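Globin (Geobacter sulfurreducens, PDB 2W31) binds heme b in a six-coordinate, bis-histidyl state as the globin domain of a longer, probably membrane-anchored globin-coupled sensor, and probably binds oxygen. Local coordinates at residues Tyr11-Glu16 and Glu136-Ile141; Leu35-Tyr40 and Lys61-His66; Ile89-Val94 and Ser147-Glu152. All coordinates share one frame; numbering follows the deposited sequence. Where two conformers were deposited one is given.

Overall arrangement
The three contacts illustrate how an all-helical globin fold suits its chemistry to position. Interaction 1 is buried and lies away from the axial ligands; interactions 2 and 3 are partly buried and run from the molecular surface to the heme. Interactions 1 and 3 both use helix 125-151 and both touch the second subunit. Interactions 2 and 3 meet at the iron, where His66 NE2 and His93 NE2 are 4.0 Å apart, each supplied by its own helix. A lysine reaching a helix-ending carbonyl marks interaction 1, a salt bridge and a bridging water mark interaction 2, and interaction 3 has no direct hydrogen bond across it, relying on a close approach at Gly90 and CH-pi contacts.

Interaction 1. Residues Tyr11-Glu16 and Glu136-Ile141; sequences YRFTDE and EKILDI
A Schellman motif ends helix 4-11 at Arg12, and Lys137 of helix 125-151 donates to the carbonyl of that residue. The lysine chain is extended beyond CG and runs past Tyr11 O, with CD 3.5 Å from that oxygen, before NZ reaches Arg12 O at 3.0 Å. The donor stands above the carbonyl plane, 40° out of it. NZ also forms a salt bridge with Asp17, whose carboxylate accepts the backbone N-H of Thr14, the N-cap of helix 15-23; one ammonium thus joins the end of one helix to the start of the next.

The Tyr11 ring receives Ile141 CG1 over one face, 3.8 Å from the ring centroid and displaced toward the rim. Tyr11 OH continues to a hydrogen bond with Asp144. Phe13, with CG anti to its backbone N (chi1 -177°), meets Lys137 CB at the edge of its ring, CD1 to CB being 3.9 Å, and adds looser contacts with the ends of Ile138 and Ile141. Asp140 CB touches the Tyr11 ring, while its carboxylate bridges Arg111 of its own chain and Arg111 and Asn108 of the second subunit. Such packing of the junction between the first two helices on the last globin helix is consistent with the extra N-terminal helix that protoglobins and sensor globins carry ahead of the classical fold.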
loop_
_atom_site.group_PDB
_atom_site.type_symbol
_atom_site.label_atom_id
_atom_site.label_comp_id
_atom_site.label_asym_id
_atom_site.label_seq_id
_atom_site.Cartn_x
_atom_site.Cartn_y
_atom_site.Cartn_z
ATOM N N TYR A 11 -10.527 3.520 -7.569
ATOM C CA TYR A 11 -9.094 3.828 -7.636
ATOM C C TYR A 11 -8.709 4.715 -8.820
ATOM O O TYR A 11 -7.542 5.023 -8.990
ATOM C CB TYR A 11 -8.289 2.502 -7.732
ATOM C CG TYR A 11 -8.195 1.746 -6.419
ATOM C CD1 TYR A 11 -7.211 2.083 -5.480
ATOM C CD2 TYR A 11 -9.068 0.721 -6.106
ATOM C CE1 TYR A 11 -7.093 1.405 -4.257
ATOM C CE2 TYR A 11 -8.966 0.033 -4.898
ATOM C CZ TYR A 11 -8.004 0.402 -3.962
ATOM O OH TYR A 11 -7.894 -0.313 -2.765
ATOM N N ARG A 12 -9.706 5.117 -9.620
ATOM C CA ARG A 12 -9.469 5.831 -10.877
ATOM C C ARG A 12 -8.427 5.111 -11.755
ATOM O O ARG A 12 -7.505 5.703 -12.308
ATOM C CB ARG A 12 -9.086 7.293 -10.616
ATOM C CG ARG A 12 -10.230 8.045 -9.933
ATOM C CD ARG A 12 -9.925 9.522 -9.711
ATOM N NE ARG A 12 -10.946 10.126 -8.860
ATOM C CZ ARG A 12 -10.880 11.374 -8.421
ATOM N NH1 ARG A 12 -9.837 12.135 -8.757
ATOM N NH2 ARG A 12 -11.852 11.845 -7.643
ATOM N N PHE A 13 -8.596 3.803 -11.863
ATOM C CA PHE A 13 -7.746 2.967 -12.722
ATOM C C PHE A 13 -8.435 2.909 -14.077
ATOM O O PHE A 13 -9.572 2.437 -14.182
ATOM C CB PHE A 13 -7.641 1.580 -12.105
ATOM C CG PHE A 13 -6.714 0.631 -12.877
ATOM C CD1 PHE A 13 -5.413 0.405 -12.449
ATOM C CD2 PHE A 13 -7.166 -0.038 -14.034
ATOM C CE1 PHE A 13 -4.560 -0.476 -13.137
ATOM C CE2 PHE A 13 -6.294 -0.931 -14.730
ATOM C CZ PHE A 13 -4.998 -1.141 -14.273
ATOM N N THR A 14 -7.738 3.354 -15.108
ATOM C CA THR A 14 -8.334 3.427 -16.458
ATOM C C THR A 14 -7.553 2.652 -17.492
ATOM O O THR A 14 -6.495 2.091 -17.190
ATOM C CB THR A 14 -8.333 4.854 -16.967
ATOM O OG1 THR A 14 -6.986 5.319 -17.125
ATOM C CG2 THR A 14 -9.103 5.770 -15.999
ATOM N N ASP A 15 -8.053 2.651 -18.742
ATOM C CA ASP A 15 -7.297 1.990 -19.806
ATOM C C ASP A 15 -5.882 2.556 -19.968
ATOM O O ASP A 15 -4.965 1.811 -20.332
ATOM C CB ASP A 15 -8.036 2.072 -21.135
ATOM C CG ASP A 15 -9.366 1.323 -21.102
ATOM O OD1 ASP A 15 -9.406 0.216 -20.507
ATOM O OD2 ASP A 15 -10.368 1.823 -21.683
ATOM N N GLU A 16 -5.690 3.845 -19.675
ATOM C CA GLU A 16 -4.343 4.392 -19.694
ATOM C C GLU A 16 -3.434 3.694 -18.681
ATOM O O GLU A 16 -2.281 3.430 -18.983
ATOM C CB GLU A 16 -4.279 5.893 -19.410
ATOM C CG GLU A 16 -3.033 6.510 -20.101
ATOM C CD GLU A 16 -2.355 7.718 -19.419
ATOM O OE1 GLU A 16 -2.965 8.403 -18.559
ATOM O OE2 GLU A 16 -1.178 7.983 -19.773
ATOM N N GLU A 136 1.246 1.708 -8.368
ATOM C CA GLU A 136 0.635 1.816 -7.022
ATOM C C GLU A 136 -0.835 1.421 -7.010
ATOM O O GLU A 136 -1.295 0.776 -6.049
ATOM C CB GLU A 136 0.820 3.198 -6.422
ATOM C CG GLU A 136 2.262 3.604 -6.187
ATOM C CD GLU A 136 2.872 3.095 -4.926
ATOM O OE1 GLU A 136 2.725 1.914 -4.552
ATOM O OE2 GLU A 136 3.614 3.903 -4.302
ATOM N N LYS A 137 -1.591 1.776 -8.057
ATOM C CA LYS A 137 -2.977 1.350 -8.148
ATOM C C LYS A 137 -3.117 -0.186 -8.231
ATOM O O LYS A 137 -3.885 -0.779 -7.502
ATOM C CB LYS A 137 -3.682 2.004 -9.346
ATOM C CG LYS A 137 -3.944 3.480 -9.183
ATOM C CD LYS A 137 -4.520 4.015 -10.465
ATOM C CE LYS A 137 -4.202 5.491 -10.634
ATOM N NZ LYS A 137 -4.559 6.049 -11.974
ATOM N N ILE A 138 -2.373 -0.833 -9.119
ATOM C CA ILE A 138 -2.547 -2.289 -9.235
ATOM C C ILE A 138 -2.101 -3.030 -7.969
ATOM O O ILE A 138 -2.757 -3.989 -7.542
ATOM C CB ILE A 138 -1.938 -2.852 -10.550
ATOM C CG1 ILE A 138 -2.566 -4.218 -10.876
ATOM C CG2 ILE A 138 -0.390 -2.944 -10.543
ATOM C CD1 ILE A 138 -4.047 -4.144 -11.152
ATOM N N LEU A 139 -1.010 -2.585 -7.361
ATOM C CA LEU A 139 -0.556 -3.244 -6.098
ATOM C C LEU A 139 -1.623 -3.026 -5.018
ATOM O O LEU A 139 -1.964 -3.961 -4.272
ATOM C CB LEU A 139 0.801 -2.704 -5.610
ATOM C CG LEU A 139 1.949 -2.997 -6.569
ATOM C CD1 LEU A 139 3.202 -2.346 -6.026
ATOM C CD2 LEU A 139 2.129 -4.476 -6.700
ATOM N N ASP A 140 -2.129 -1.788 -4.900
ATOM C CA ASP A 140 -3.160 -1.499 -3.864
ATOM C C ASP A 140 -4.456 -2.270 -4.117
ATOM O O ASP A 140 -5.084 -2.731 -3.156
ATOM C CB ASP A 140 -3.381 0.016 -3.702
ATOM C CG ASP A 140 -2.256 0.696 -2.915
ATOM O OD1 ASP A 140 -1.313 -0.002 -2.451
ATOM O OD2 ASP A 140 -2.329 1.940 -2.791
ATOM N N ILE A 141 -4.848 -2.428 -5.386
ATOM C CA ILE A 141 -6.011 -3.251 -5.722
ATOM C C ILE A 141 -5.777 -4.705 -5.314
ATOM O O ILE A 141 -6.649 -5.323 -4.681
ATOM C CB ILE A 141 -6.369 -3.131 -7.229
ATOM C CG1 ILE A 141 -6.934 -1.731 -7.515
ATOM C CG2 ILE A 141 -7.328 -4.283 -7.694
ATOM C CD1 ILE A 141 -7.023 -1.305 -9.003
#

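Interaction 2. Residues Leu35-Tyr40 and Lys61-His66; sequences LADQFY and KLKQTH. With HEM (protoporphyrin IX containing Fe), chain C.
Ala36 and Lys63 mark the crossing of helices 32-44 and 62-72, their CA atoms 5.9 Å apart where the short axes approach to 9.3 Å at 118° between N-to-C directions. In globin terms this is the packing of helix B on helix E, with E supplying one of the two axial heme ligands.

Lys63 does most of the work on the outer side. Its CG rests on Ala36 CB at 3.7 Å; the chain then bends, chi3 at -91° placing CE beside CB and CG of Tyr40, and NZ forms a salt bridge with Asp37 OD1 at 2.9 Å, meeting that oxygen on its anti side and somewhat out of the carboxylate plane. Tyr40 lies across the root of the same lysine, CD1 3.6 Å from Lys63 CB, while its hydroxyl is hydrogen-bonded to Asp56. Between the helices a water donates to both Ala36 O and Lys63 O, linking two carbonyl oxygens, both acceptors, through one donor.

Deeper in, Phe39 touches the heme ligand. Its ring and that of His66 are near parallel but slid apart, centroids 5.4 Å distant, so that the touch is made by Phe39 CE2 on His66 CG; the Phe39 edge also points to the heme meso carbon CHC. The rotation of the imidazole is fixed from behind: ND1 donates to Leu62 O at 2.8 Å with an N-H to acceptor angle of 168°, the oxygen lying in the ring plane. Leu62 O accepts the backbone N-H of His66 as well, on the other face of the carbonyl. The other ring nitrogen, His66 NE2, binds the heme iron at 2.1 Å.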
loop_
_atom_site.group_PDB
_atom_site.type_symbol
_atom_site.label_atom_id
_atom_site.label_comp_id
_atom_site.label_asym_id
_atom_site.label_seq_id
_atom_site.Cartn_x
_atom_site.Cartn_y
_atom_site.Cartn_z
ATOM N N LEU A 35 13.403 -10.150 -8.435
ATOM C CA LEU A 35 12.223 -9.978 -7.575
ATOM C C LEU A 35 11.973 -11.251 -6.760
ATOM O O LEU A 35 11.849 -11.198 -5.542
ATOM C CB LEU A 35 10.971 -9.570 -8.397
ATOM C CG LEU A 35 9.646 -9.302 -7.641
ATOM C CD1 LEU A 35 8.886 -10.610 -7.380
ATOM C CD2 LEU A 35 9.859 -8.534 -6.317
ATOM N N ALA A 36 11.947 -12.408 -7.434
ATOM C CA ALA A 36 11.666 -13.677 -6.760
ATOM C C ALA A 36 12.696 -13.995 -5.679
ATOM O O ALA A 36 12.329 -14.465 -4.599
ATOM C CB ALA A 36 11.587 -14.835 -7.771
ATOM N N ASP A 37 13.978 -13.729 -5.961
ATOM C CA ASP A 37 15.058 -13.998 -4.997
ATOM C C ASP A 37 14.925 -13.064 -3.800
ATOM O O ASP A 37 15.024 -13.519 -2.674
ATOM C CB ASP A 37 16.457 -13.813 -5.621
ATOM C CG ASP A 37 16.828 -14.929 -6.588
ATOM O OD1 ASP A 37 16.182 -16.001 -6.586
ATOM O OD2 ASP A 37 17.776 -14.704 -7.382
ATOM N N GLN A 38 14.703 -11.772 -4.057
ATOM C CA GLN A 38 14.621 -10.787 -2.985
ATOM C C GLN A 38 13.388 -11.050 -2.129
ATOM O O GLN A 38 13.476 -11.014 -0.908
ATOM C CB GLN A 38 14.658 -9.353 -3.532
ATOM C CG GLN A 38 16.038 -8.995 -4.090
ATOM C CD GLN A 38 16.175 -7.557 -4.602
ATOM O OE1 GLN A 38 15.481 -6.649 -4.142
ATOM N NE2 GLN A 38 17.106 -7.349 -5.545
ATOM N N PHE A 39 12.246 -11.336 -2.775
ATOM C CA PHE A 39 10.999 -11.639 -2.090
ATOM C C PHE A 39 11.155 -12.861 -1.191
ATOM O O PHE A 39 10.859 -12.804 0.025
ATOM C CB PHE A 39 9.891 -11.836 -3.163
ATOM C CG PHE A 39 8.523 -12.089 -2.618
ATOM C CD1 PHE A 39 7.642 -11.028 -2.418
ATOM C CD2 PHE A 39 8.067 -13.388 -2.384
ATOM C CE1 PHE A 39 6.343 -11.269 -1.970
ATOM C CE2 PHE A 39 6.762 -13.634 -1.939
ATOM C CZ PHE A 39 5.896 -12.551 -1.734
ATOM N N TYR A 40 11.683 -13.947 -1.772
ATOM C CA TYR A 40 11.878 -15.207 -1.054
ATOM C C TYR A 40 12.861 -15.046 0.102
ATOM O O TYR A 40 12.567 -15.449 1.235
ATOM C CB TYR A 40 12.393 -16.257 -2.025
ATOM C CG TYR A 40 12.122 -17.692 -1.625
ATOM C CD1 TYR A 40 10.947 -18.340 -2.018
ATOM C CD2 TYR A 40 13.045 -18.399 -0.870
ATOM C CE1 TYR A 40 10.703 -19.676 -1.677
ATOM C CE2 TYR A 40 12.804 -19.744 -0.506
ATOM C CZ TYR A 40 11.637 -20.363 -0.934
ATOM O OH TYR A 40 11.370 -21.670 -0.609
ATOM N N LYS A 61 8.858 -24.895 -5.254
ATOM C CA LYS A 61 7.727 -24.469 -6.049
ATOM C C LYS A 61 7.349 -23.031 -5.754
ATOM O O LYS A 61 7.015 -22.284 -6.680
ATOM C CB LYS A 61 6.509 -25.354 -5.786
ATOM C CG LYS A 61 6.644 -26.771 -6.318
ATOM C CD LYS A 61 5.506 -27.115 -7.257
ATOM C CE LYS A 61 5.618 -28.563 -7.738
ATOM N NZ LYS A 61 4.380 -28.963 -8.484
ATOM N N LEU A 62 7.392 -22.644 -4.479
ATOM C CA LEU A 62 6.801 -21.361 -4.051
ATOM C C LEU A 62 7.495 -20.107 -4.591
ATOM O O LEU A 62 6.817 -19.100 -4.809
ATOM C CB LEU A 62 6.640 -21.285 -2.527
ATOM C CG LEU A 62 5.581 -22.224 -1.929
ATOM C CD1 LEU A 62 5.621 -22.194 -0.418
ATOM C CD2 LEU A 62 4.141 -21.898 -2.438
ATOM N N LYS A 63 8.813 -20.139 -4.786
ATOM C CA LYS A 63 9.515 -19.030 -5.448
ATOM C C LYS A 63 8.922 -18.766 -6.843
ATOM O O LYS A 63 8.654 -17.611 -7.211
ATOM C CB LYS A 63 11.033 -19.300 -5.525
ATOM C CG LYS A 63 11.853 -18.094 -5.986
ATOM C CD LYS A 63 13.349 -18.413 -6.126
ATOM C CE LYS A 63 14.126 -18.136 -4.870
ATOM N NZ LYS A 63 15.570 -18.426 -5.125
ATOM N N GLN A 64 8.733 -19.826 -7.630
ATOM C CA GLN A 64 8.123 -19.712 -8.956
ATOM C C GLN A 64 6.660 -19.250 -8.894
ATOM O O GLN A 64 6.231 -18.428 -9.715
ATOM C CB GLN A 64 8.193 -21.071 -9.681
ATOM C CG GLN A 64 7.647 -21.036 -11.115
ATOM C CD GLN A 64 8.564 -20.287 -12.042
ATOM O OE1 GLN A 64 9.792 -20.429 -11.961
ATOM N NE2 GLN A 64 7.988 -19.464 -12.922
ATOM N N THR A 65 5.892 -19.765 -7.936
ATOM C CA THR A 65 4.494 -19.360 -7.796
ATOM C C THR A 65 4.337 -17.841 -7.564
ATOM O O THR A 65 3.488 -17.180 -8.193
ATOM C CB THR A 65 3.845 -20.133 -6.641
ATOM O OG1 THR A 65 3.749 -21.509 -7.015
ATOM C CG2 THR A 65 2.454 -19.623 -6.345
ATOM N N HIS A 66 5.169 -17.292 -6.689
ATOM C CA HIS A 66 5.085 -15.851 -6.408
ATOM C C HIS A 66 5.723 -15.029 -7.544
ATOM O O HIS A 66 5.233 -13.915 -7.865
ATOM C CB HIS A 66 5.674 -15.564 -5.039
ATOM C CG HIS A 66 4.862 -16.160 -3.938
ATOM N ND1 HIS A 66 5.008 -17.463 -3.522
ATOM C CD2 HIS A 66 3.843 -15.644 -3.212
ATOM C CE1 HIS A 66 4.118 -17.717 -2.580
ATOM N NE2 HIS A 66 3.432 -16.612 -2.340
HETATM C CHA HEM C . 0.284 -19.326 -2.457
HETATM C CHB HEM C . 0.619 -14.800 -4.077
HETATM C CHC HEM C . 2.374 -13.497 0.249
HETATM C CHD HEM C . 3.202 -18.149 1.254
HETATM C C1A HEM C . 0.204 -18.220 -3.276
HETATM C C2A HEM C . -0.347 -18.189 -4.619
HETATM C C3A HEM C . -0.235 -16.939 -5.085
HETATM C C4A HEM C . 0.377 -16.150 -4.019
HETATM C CMA HEM C . -0.664 -16.376 -6.454
HETATM C CAA HEM C . -0.970 -19.413 -5.364
HETATM C CBA HEM C . -2.361 -19.549 -4.733
HETATM C CGA HEM C . -3.337 -20.398 -5.524
HETATM O O1A HEM C . -3.792 -19.974 -6.623
HETATM O O2A HEM C . -3.674 -21.509 -5.026
HETATM C C1B HEM C . 0.990 -14.027 -2.989
HETATM C C2B HEM C . 0.979 -12.575 -2.910
HETATM C C3B HEM C . 1.459 -12.207 -1.717
HETATM C C4B HEM C . 1.842 -13.423 -1.012
HETATM C CMB HEM C . 0.446 -11.695 -4.062
HETATM C CAB HEM C . 1.665 -10.803 -1.154
HETATM C CBB HEM C . 2.143 -9.798 -1.913
HETATM C C1C HEM C . 2.828 -14.636 0.867
HETATM C C2C HEM C . 3.627 -14.700 2.067
HETATM C C3C HEM C . 3.888 -15.985 2.324
HETATM C C4C HEM C . 3.234 -16.779 1.304
HETATM C CMC HEM C . 4.110 -13.507 2.889
HETATM C CAC HEM C . 4.707 -16.520 3.516
HETATM C CBC HEM C . 5.740 -17.348 3.397
HETATM C C1D HEM C . 2.387 -18.883 0.432
HETATM C C2D HEM C . 2.093 -20.314 0.595
HETATM C C3D HEM C . 1.179 -20.691 -0.553
HETATM C C4D HEM C . 1.024 -19.458 -1.319
HETATM C CMD HEM C . 2.586 -21.218 1.717
HETATM C CAD HEM C . 0.574 -22.081 -0.891
HETATM C CBD HEM C . -0.619 -22.420 -0.018
HETATM C CGD HEM C . -0.901 -23.901 -0.176
HETATM O O1D HEM C . -0.023 -24.748 0.143
HETATM O O2D HEM C . -2.021 -24.237 -0.619
HETATM N NA HEM C . 0.652 -16.963 -2.930
HETATM N NB HEM C . 1.516 -14.506 -1.818
HETATM N NC HEM C . 2.599 -15.928 0.405
HETATM N ND HEM C . 1.737 -18.442 -0.697
HETATM FE FE HEM C . 1.643 -16.446 -1.264
HETATM O O HOH W 1 9.488 -15.502 -4.876
#

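Interaction 3. Residues Ile89-Val94 and Ser147-Glu152; sequences IGHAHV and SASYRE. With HEM (protoporphyrin IX containing Fe), chain C.
Tyr150 turns CG anti to its carbonyl carbon (chi1 -77°), and Val94 holds CG2 anti to its own, which brings this methyl over the tyrosine ring. The pair belongs to the packing of globin helix F, 80-96, against the end of helix H, 125-151, on the side of the heme served by the F8 histidine. Val94 CG2 stands 3.6 Å from the ring centroid and only 1° off the normal, about equally far from all six carbons, a nearly ideal CH-pi contact. At the far end of the ring Tyr150 OH lies 3.4 Å from His93 CB and is hydrogen-bonded to Leu98 O, while Arg151 of the second subunit packs on the tyrosine. An alanine here would probably leave Leu98 O without that partner, strip Val94 CG2 of its aromatic face and open a gap beside His93 CB.

The short axes come within 8.1 Å, with 56° between their N-to-C directions, and the crossing is made at a glycine. Gly90 has no side chain, and Ser149 OG, which is hydrogen-bonded to Gln87 O, comes to 3.6 Å from its CA. Next along, Ser149 CB sits over the centre of the His91 ring, 3.8 Å from its centroid, in a second CH-pi contact.

The same helix carries His93 to the metal, braced by Ile89 one turn earlier. In the conformer described, one of two deposited, His93 ND1 donates to Ile89 O at 2.8 Å, from above the carbonyl plane, and His93 NE2 binds the heme iron at 1.9 Å.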
loop_
_atom_site.group_PDB
_atom_site.type_symbol
_atom_site.label_atom_id
_atom_site.label_comp_id
_atom_site.label_asym_id
_atom_site.label_seq_id
_atom_site.Cartn_x
_atom_site.Cartn_y
_atom_site.Cartn_z
ATOM N N ILE A 89 -6.509 -16.422 -4.448
ATOM C CA ILE A 89 -5.157 -16.268 -3.907
ATOM C C ILE A 89 -5.269 -15.902 -2.425
ATOM O O ILE A 89 -4.598 -16.462 -1.579
ATOM C CB ILE A 89 -4.325 -15.212 -4.709
ATOM C CG1 ILE A 89 -4.085 -15.702 -6.149
ATOM C CG2 ILE A 89 -2.986 -14.966 -4.033
ATOM C CD1 ILE A 89 -3.744 -14.588 -7.164
ATOM N N GLY A 90 -6.153 -14.949 -2.117
ATOM C CA GLY A 90 -6.348 -14.531 -0.735
ATOM C C GLY A 90 -6.718 -15.711 0.152
ATOM O O GLY A 90 -6.094 -15.948 1.196
ATOM N N HIS A 91 -7.693 -16.494 -0.299
ATOM C CA HIS A 91 -8.167 -17.648 0.478
ATOM C C HIS A 91 -7.142 -18.760 0.677
ATOM O O HIS A 91 -7.179 -19.452 1.691
ATOM C CB HIS A 91 -9.476 -18.189 -0.088
ATOM C CG HIS A 91 -10.644 -17.322 0.254
ATOM N ND1 HIS A 91 -10.998 -17.064 1.562
ATOM C CD2 HIS A 91 -11.522 -16.640 -0.517
ATOM C CE1 HIS A 91 -12.044 -16.257 1.580
ATOM N NE2 HIS A 91 -12.382 -15.986 0.334
ATOM N N ALA A 92 -6.219 -18.918 -0.275
ATOM C CA ALA A 92 -5.135 -19.902 -0.151
ATOM C C ALA A 92 -4.284 -19.592 1.084
ATOM O O ALA A 92 -3.885 -20.505 1.817
ATOM C CB ALA A 92 -4.275 -19.893 -1.400
ATOM N N HIS A 93 -4.039 -18.295 1.331
ATOM C CA HIS A 93 -3.235 -17.892 2.470
ATOM C C HIS A 93 -4.007 -18.046 3.799
ATOM O O HIS A 93 -3.414 -18.434 4.804
ATOM C CB HIS A 93 -2.627 -16.469 2.255
ATOM C CG HIS A 93 -1.687 -16.380 1.076
ATOM N ND1 HIS A 93 -2.137 -16.121 -0.200
ATOM C CD2 HIS A 93 -0.335 -16.508 0.979
ATOM C CE1 HIS A 93 -1.117 -16.116 -1.040
ATOM N NE2 HIS A 93 -0.001 -16.328 -0.357
ATOM N N VAL A 94 -5.298 -17.746 3.776
ATOM C CA VAL A 94 -6.146 -17.960 4.931
ATOM C C VAL A 94 -6.099 -19.451 5.293
ATOM O O VAL A 94 -5.842 -19.822 6.445
ATOM C CB VAL A 94 -7.619 -17.524 4.632
ATOM C CG1 VAL A 94 -8.505 -17.633 5.886
ATOM C CG2 VAL A 94 -7.681 -16.072 4.084
ATOM N N SER A 147 -6.956 -8.735 1.123
ATOM C CA SER A 147 -7.296 -8.391 2.519
ATOM C C SER A 147 -8.743 -8.768 2.792
ATOM O O SER A 147 -9.070 -9.324 3.873
ATOM C CB SER A 147 -7.082 -6.904 2.807
ATOM O OG SER A 147 -5.724 -6.610 2.757
ATOM N N ALA A 148 -9.612 -8.495 1.823
ATOM C CA ALA A 148 -11.020 -8.826 1.942
ATOM C C ALA A 148 -11.290 -10.337 2.073
ATOM O O ALA A 148 -12.274 -10.719 2.716
ATOM C CB ALA A 148 -11.790 -8.236 0.813
ATOM N N SER A 149 -10.390 -11.187 1.564
ATOM C CA SER A 149 -10.542 -12.654 1.740
ATOM C C SER A 149 -10.462 -13.102 3.181
ATOM O O SER A 149 -11.083 -14.105 3.554
ATOM C CB SER A 149 -9.494 -13.426 0.949
ATOM O OG SER A 149 -9.601 -13.132 -0.414
ATOM N N TYR A 150 -9.719 -12.380 4.013
ATOM C CA TYR A 150 -9.639 -12.687 5.435
ATOM C C TYR A 150 -10.912 -12.305 6.204
ATOM O O TYR A 150 -11.150 -12.812 7.303
ATOM C CB TYR A 150 -8.428 -12.002 6.074
ATOM C CG TYR A 150 -7.142 -12.689 5.771
ATOM C CD1 TYR A 150 -6.538 -13.533 6.726
ATOM C CD2 TYR A 150 -6.501 -12.483 4.552
ATOM C CE1 TYR A 150 -5.329 -14.177 6.464
ATOM C CE2 TYR A 150 -5.297 -13.108 4.277
ATOM C CZ TYR A 150 -4.717 -13.957 5.227
ATOM O OH TYR A 150 -3.524 -14.553 4.948
ATOM N N ARG A 151 -11.719 -11.433 5.613
ATOM C CA ARG A 151 -12.966 -10.958 6.231
ATOM C C ARG A 151 -14.218 -11.667 5.698
ATOM O O ARG A 151 -15.257 -11.655 6.364
ATOM C CB ARG A 151 -13.155 -9.447 5.978
ATOM C CG ARG A 151 -12.070 -8.569 6.570
ATOM C CD ARG A 151 -12.421 -7.093 6.428
ATOM N NE ARG A 151 -12.572 -6.633 5.050
ATOM C CZ ARG A 151 -11.603 -6.052 4.330
ATOM N NH1 ARG A 151 -10.397 -5.851 4.839
ATOM N NH2 ARG A 151 -11.880 -5.624 3.120
ATOM N N GLU A 152 -14.118 -12.258 4.506
ATOM C CA GLU A 152 -15.302 -12.611 3.709
ATOM C C GLU A 152 -15.247 -14.064 3.262
ATOM O O GLU A 152 -14.300 -14.486 2.606
ATOM C CB GLU A 152 -15.466 -11.666 2.483
ATOM C CG GLU A 152 -15.537 -10.144 2.813
ATOM C CD GLU A 152 -15.709 -9.237 1.579
ATOM O OE1 GLU A 152 -15.595 -7.986 1.725
ATOM O OE2 GLU A 152 -15.960 -9.765 0.463
HETATM C CHA HEM C . 0.284 -19.326 -2.457
HETATM C CHB HEM C . 0.619 -14.800 -4.077
HETATM C CHC HEM C . 2.374 -13.497 0.249
HETATM C CHD HEM C . 3.202 -18.149 1.254
HETATM C C1A HEM C . 0.204 -18.220 -3.276
HETATM C C2A HEM C . -0.347 -18.189 -4.619
HETATM C C3A HEM C . -0.235 -16.939 -5.085
HETATM C C4A HEM C . 0.377 -16.150 -4.019
HETATM C CMA HEM C . -0.664 -16.376 -6.454
HETATM C CAA HEM C . -0.970 -19.413 -5.364
HETATM C CBA HEM C . -2.361 -19.549 -4.733
HETATM C CGA HEM C . -3.337 -20.398 -5.524
HETATM O O1A HEM C . -3.792 -19.974 -6.623
HETATM O O2A HEM C . -3.674 -21.509 -5.026
HETATM C C1B HEM C . 0.990 -14.027 -2.989
HETATM C C2B HEM C . 0.979 -12.575 -2.910
HETATM C C3B HEM C . 1.459 -12.207 -1.717
HETATM C C4B HEM C . 1.842 -13.423 -1.012
HETATM C CMB HEM C . 0.446 -11.695 -4.062
HETATM C CAB HEM C . 1.665 -10.803 -1.154
HETATM C CBB HEM C . 2.143 -9.798 -1.913
HETATM C C1C HEM C . 2.828 -14.636 0.867
HETATM C C2C HEM C . 3.627 -14.700 2.067
HETATM C C3C HEM C . 3.888 -15.985 2.324
HETATM C C4C HEM C . 3.234 -16.779 1.304
HETATM C CMC HEM C . 4.110 -13.507 2.889
HETATM C CAC HEM C . 4.707 -16.520 3.516
HETATM C CBC HEM C . 5.740 -17.348 3.397
HETATM C C1D HEM C . 2.387 -18.883 0.432
HETATM C C2D HEM C . 2.093 -20.314 0.595
HETATM C C3D HEM C . 1.179 -20.691 -0.553
HETATM C C4D HEM C . 1.024 -19.458 -1.319
HETATM C CMD HEM C . 2.586 -21.218 1.717
HETATM C CAD HEM C . 0.574 -22.081 -0.891
HETATM C CBD HEM C . -0.619 -22.420 -0.018
HETATM C CGD HEM C . -0.901 -23.901 -0.176
HETATM O O1D HEM C . -0.023 -24.748 0.143
HETATM O O2D HEM C . -2.021 -24.237 -0.619
HETATM N NA HEM C . 0.652 -16.963 -2.930
HETATM N NB HEM C . 1.516 -14.506 -1.818
HETATM N NC HEM C . 2.599 -15.928 0.405
HETATM N ND HEM C . 1.737 -18.442 -0.697
HETATM FE FE HEM C . 1.643 -16.446 -1.264
#